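Intron-associated endonuclease 1 (Enterobacteria phage T4, PDB 1MK0) probably cuts DNA to help its intron spread, using the GIY-YIG nuclease domain that makes up this fragment. Local coordinates at residues A[32-35]-A[36-39]; A[74-77]-A[78-81]. The protein carries 1 engineered substitution. All coordinates share one frame; numbering follows the deposited sequence.

Contact 1 of 2, residues A[32-35]-A[36-39]; sequences FKDL and EKGC. With BME (beta-mercaptoethanol), chain C.
The Asp34 carboxylate has one face turned to the adduct on Cys39: S2 of the beta-mercaptoethanol lies above that face, 3.5 Å from Asp34 CG, and the hydroxyl O1 is above the plane on the same side, 2.7 Å from Asp34 OD1. The short chain belongs to a mixed disulfide, with a 2.0 Å bond between Cys39 SG and S2, and probably came from the crystallisation liquor. Cys39 holds SG between its backbone N and carbonyl carbon (chi1 38°), and from there the adduct runs back along Asp34. Lys37 reaches the same hydroxyl: its chain bends at chi3, and NZ donates a hydrogen bond to O1 at 3.3 Å. Its NZ stays 4.0 Å from Asp34 OD1, too far for a salt bridge. Phe32 and Leu35 lead the other way, the ring toward Phe56 and Cys58, the leucine toward Leu45 and Phe49.

As a worked example of how a helix can stop, the backbone shows a Schellman motif. Glu36 N still bonds to Phe32 O at 3.0 Å in the regular pattern. Gly38 then takes a positive phi of 73°, and Cys39 N turns back to Asp34 O at 3.3 Å. Gly38 N adds a weak bond to Leu35 O, an acceptor that also receives Gln46 NE2 and a water whose oxygen is 2.6 Å away.

Chemically, Asp34 O is satisfied by the reversal of the chain and Leu35 O largely by Gln46 and solvent, while the exposed thiol has been modified, its adduct placing one hydroxyl beside both Lys37 and Asp34.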
loop_
_atom_site.group_PDB
_atom_site.type_symbol
_atom_site.label_atom_id
_atom_site.label_comp_id
_atom_site.label_asym_id
_atom_site.label_seq_id
_atom_site.Cartn_x
_atom_site.Cartn_y
_atom_site.Cartn_z
ATOM N N PHE A 32 -0.019 6.574 -7.360
ATOM C CA PHE A 32 -0.547 6.607 -8.709
ATOM C C PHE A 32 0.308 7.412 -9.675
ATOM O O PHE A 32 0.353 7.099 -10.861
ATOM C CB PHE A 32 -2.002 7.076 -8.673
ATOM C CG PHE A 32 -2.900 6.136 -7.917
ATOM C CD1 PHE A 32 -3.056 4.820 -8.339
ATOM C CD2 PHE A 32 -3.543 6.546 -6.756
ATOM C CE1 PHE A 32 -3.837 3.920 -7.610
ATOM C CE2 PHE A 32 -4.326 5.657 -6.017
ATOM C CZ PHE A 32 -4.471 4.341 -6.445
ATOM N N LYS A 33 1.000 8.434 -9.180
ATOM C CA LYS A 33 1.889 9.200 -10.047
ATOM C C LYS A 33 3.021 8.265 -10.457
ATOM O O LYS A 33 3.467 8.266 -11.605
ATOM C CB LYS A 33 2.469 10.409 -9.313
ATOM C CG LYS A 33 1.506 11.571 -9.157
ATOM C CD LYS A 33 2.227 12.794 -8.621
ATOM C CE LYS A 33 1.293 13.990 -8.518
ATOM N NZ LYS A 33 2.005 15.200 -8.019
ATOM N N ASP A 34 3.481 7.463 -9.504
ATOM C CA ASP A 34 4.556 6.514 -9.760
ATOM C C ASP A 34 4.138 5.427 -10.738
ATOM O O ASP A 34 4.899 5.064 -11.639
ATOM C CB ASP A 34 5.020 5.869 -8.450
ATOM C CG ASP A 34 5.895 6.791 -7.623
ATOM O OD1 ASP A 34 6.112 7.951 -8.040
ATOM O OD2 ASP A 34 6.373 6.352 -6.554
ATOM N N LEU A 35 2.931 4.900 -10.557
ATOM C CA LEU A 35 2.428 3.849 -11.434
ATOM C C LEU A 35 2.309 4.358 -12.867
ATOM O O LEU A 35 2.594 3.632 -13.819
ATOM C CB LEU A 35 1.075 3.342 -10.920
ATOM C CG LEU A 35 1.189 2.505 -9.637
ATOM C CD1 LEU A 35 -0.172 2.353 -8.983
ATOM C CD2 LEU A 35 1.783 1.143 -9.969
ATOM N N GLU A 36 1.907 5.613 -13.019
ATOM C CA GLU A 36 1.776 6.194 -14.348
ATOM C C GLU A 36 3.144 6.377 -15.002
ATOM O O GLU A 36 3.276 6.242 -16.220
ATOM C CB GLU A 36 1.036 7.528 -14.267
ATOM C CG GLU A 36 -0.440 7.368 -13.936
ATOM C CD GLU A 36 -1.184 8.687 -13.912
ATOM O OE1 GLU A 36 -1.060 9.455 -14.889
ATOM O OE2 GLU A 36 -1.896 8.951 -12.920
ATOM N N LYS A 37 4.157 6.679 -14.197
ATOM C CA LYS A 37 5.513 6.854 -14.713
ATOM C C LYS A 37 6.163 5.494 -14.956
ATOM O O LYS A 37 7.248 5.406 -15.538
ATOM C CB LYS A 37 6.363 7.679 -13.742
ATOM C CG LYS A 37 6.024 9.165 -13.734
ATOM C CD LYS A 37 7.011 9.971 -12.897
ATOM C CE LYS A 37 6.897 9.650 -11.415
ATOM N NZ LYS A 37 7.797 10.518 -10.604
ATOM N N GLY A 38 5.494 4.440 -14.493
ATOM C CA GLY A 38 5.984 3.085 -14.684
ATOM C C GLY A 38 7.175 2.651 -13.854
ATOM O O GLY A 38 7.830 1.659 -14.180
ATOM N N CYS A 39 7.449 3.366 -12.770
ATOM C CA CYS A 39 8.589 3.039 -11.921
ATOM C C CYS A 39 8.236 2.721 -10.473
ATOM O O CYS A 39 9.048 2.919 -9.567
ATOM C CB CYS A 39 9.604 4.184 -11.976
ATOM S SG CYS A 39 8.836 5.833 -12.035
HETATM C C1 BME C . 9.302 7.602 -8.040
HETATM C C2 BME C . 9.573 6.889 -9.357
HETATM O O1 BME C . 8.753 8.704 -8.025
HETATM S S2 BME C . 8.151 6.098 -10.149
HETATM O O HOH W 1 2.737 3.132 -16.333
#

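Contact 2 of 2, residues A[74-77]-A[78-81]; sequences RANF and WIKE. Engineered in segment 74-77: Ala75 (natural residue Glu).
Phe77 and Trp78, neighbours along one helix, form a T-shaped pair: the edge of the phenyl ring points at the indole face, with planes at 79° and Phe77 CE2 3.7 Å above the centre of the Trp78 ring. Phe77 can do this because its CG stands anti to the backbone N (chi1 169°), whereas Trp78 CG sits beside its own N. Arg74 NH1 lies 3.6 Å above one face of the phenyl ring and Glu81 CB over the opposite one, each near the rim. The backbone here is regular helix, with Trp78 N bonded to Arg74 O at 3.1 Å, while Ile79 and the engineered Ala75 are buried, against Val18 and Ile5 respectively.

Away from the indole and Arg74, the exposed end is looser. The Glu81 carboxylate runs alongside Phe77, its plane within 14° of the ring plane and OE2 3.9 Å from Phe77 CZ, and Lys80 extends away. A water donates to Phe77 O at 2.7 Å and only weakly to Glu81 OE2.

Arg74 NH2 and Trp78 NE1 both turn to Glu62 OE2, so a salt bridge and an indole hydrogen bond converge on one carboxylate oxygen, probably stabilising its negative charge and fixing both donors beside the aromatic pair.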
loop_
_atom_site.group_PDB
_atom_site.type_symbol
_atom_site.label_atom_id
_atom_site.label_comp_id
_atom_site.label_asym_id
_atom_site.label_seq_id
_atom_site.Cartn_x
_atom_site.Cartn_y
_atom_site.Cartn_z
ATOM N N ARG A 74 3.071 -2.764 13.033
ATOM C CA ARG A 74 1.682 -2.749 12.594
ATOM C C ARG A 74 1.535 -2.981 11.097
ATOM O O ARG A 74 0.568 -3.604 10.655
ATOM C CB ARG A 74 1.011 -1.434 12.999
ATOM C CG ARG A 74 0.939 -1.247 14.508
ATOM C CD ARG A 74 0.313 -2.464 15.181
ATOM N NE ARG A 74 -1.094 -2.629 14.831
ATOM C CZ ARG A 74 -1.786 -3.745 15.040
ATOM N NH1 ARG A 74 -1.201 -4.799 15.589
ATOM N NH2 ARG A 74 -3.071 -3.803 14.718
ATOM N N ALA A 75 2.481 -2.477 10.310
ATOM C CA ALA A 75 2.426 -2.687 8.869
ATOM C C ALA A 75 2.583 -4.184 8.599
ATOM O O ALA A 75 1.848 -4.761 7.795
ATOM C CB ALA A 75 3.535 -1.909 8.177
ATOM N N ASN A 76 3.539 -4.816 9.276
ATOM C CA ASN A 76 3.749 -6.248 9.082
ATOM C C ASN A 76 2.569 -7.059 9.580
ATOM O O ASN A 76 2.256 -8.111 9.026
ATOM C CB ASN A 76 5.034 -6.715 9.760
ATOM C CG ASN A 76 6.263 -6.400 8.938
ATOM O OD1 ASN A 76 6.223 -6.451 7.708
ATOM N ND2 ASN A 76 7.365 -6.095 9.606
ATOM N N PHE A 77 1.907 -6.575 10.626
ATOM C CA PHE A 77 0.739 -7.276 11.137
ATOM C C PHE A 77 -0.307 -7.358 10.032
ATOM O O PHE A 77 -0.840 -8.428 9.749
ATOM C CB PHE A 77 0.122 -6.536 12.326
ATOM C CG PHE A 77 -1.223 -7.073 12.723
ATOM C CD1 PHE A 77 -1.328 -8.264 13.432
ATOM C CD2 PHE A 77 -2.388 -6.425 12.327
ATOM C CE1 PHE A 77 -2.574 -8.805 13.736
ATOM C CE2 PHE A 77 -3.637 -6.953 12.623
ATOM C CZ PHE A 77 -3.731 -8.150 13.330
ATOM N N TRP A 78 -0.602 -6.217 9.414
ATOM C CA TRP A 78 -1.602 -6.176 8.355
ATOM C C TRP A 78 -1.201 -6.910 7.085
ATOM O O TRP A 78 -2.057 -7.482 6.412
ATOM C CB TRP A 78 -1.983 -4.727 8.046
ATOM C CG TRP A 78 -2.854 -4.157 9.126
ATOM C CD1 TRP A 78 -2.541 -3.157 10.002
ATOM C CD2 TRP A 78 -4.162 -4.611 9.483
ATOM N NE1 TRP A 78 -3.578 -2.962 10.888
ATOM C CE2 TRP A 78 -4.585 -3.844 10.591
ATOM C CE3 TRP A 78 -5.019 -5.597 8.974
ATOM C CZ2 TRP A 78 -5.828 -4.033 11.201
ATOM C CZ3 TRP A 78 -6.255 -5.785 9.581
ATOM C CH2 TRP A 78 -6.647 -5.006 10.684
ATOM N N ILE A 79 0.086 -6.899 6.753
ATOM C CA ILE A 79 0.553 -7.609 5.563
ATOM C C ILE A 79 0.268 -9.097 5.740
ATOM O O ILE A 79 -0.182 -9.769 4.816
ATOM C CB ILE A 79 2.069 -7.409 5.344
ATOM C CG1 ILE A 79 2.338 -5.991 4.842
ATOM C CG2 ILE A 79 2.599 -8.431 4.341
ATOM C CD1 ILE A 79 3.812 -5.649 4.755
ATOM N N LYS A 80 0.523 -9.605 6.941
ATOM C CA LYS A 80 0.289 -11.012 7.228
ATOM C C LYS A 80 -1.204 -11.289 7.388
ATOM O O LYS A 80 -1.724 -12.275 6.867
ATOM C CB LYS A 80 1.037 -11.411 8.501
ATOM C CG LYS A 80 0.979 -12.897 8.819
ATOM C CD LYS A 80 1.891 -13.236 9.984
ATOM C CE LYS A 80 1.915 -14.731 10.250
ATOM N NZ LYS A 80 2.874 -15.071 11.338
ATOM N N GLU A 81 -1.892 -10.408 8.105
ATOM C CA GLU A 81 -3.322 -10.565 8.345
ATOM C C GLU A 81 -4.109 -10.630 7.042
ATOM O O GLU A 81 -5.028 -11.442 6.898
ATOM C CB GLU A 81 -3.834 -9.401 9.198
ATOM C CG GLU A 81 -5.287 -9.524 9.629
ATOM C CD GLU A 81 -5.510 -10.614 10.665
ATOM O OE1 GLU A 81 -6.680 -10.844 11.035
ATOM O OE2 GLU A 81 -4.523 -11.239 11.113
HETATM O O HOH W 2 -1.078 -10.710 11.254
#

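In the fold
From the N terminus, strands 4-10 and 16-21 form a hairpin before helix 24-37, whose C-terminal end is contact 1. The chain then turns into helix 43-52, which packs on Leu35, and returns through strand 56-63, which meets Phe32 and completes the antiparallel sheet, with 4-10 between 16-21 and 56-63. Helix 68-81 follows and carries contact 2 against strands 4-10 and 16-21. Each contact spans a single unbroken stretch and closes no long loop; the two come in series, neither nested nor crossed. Their centres lie about 24 Å apart, so they belong to different helices, 24-37 and 68-81, on opposite sides of the domain's centre.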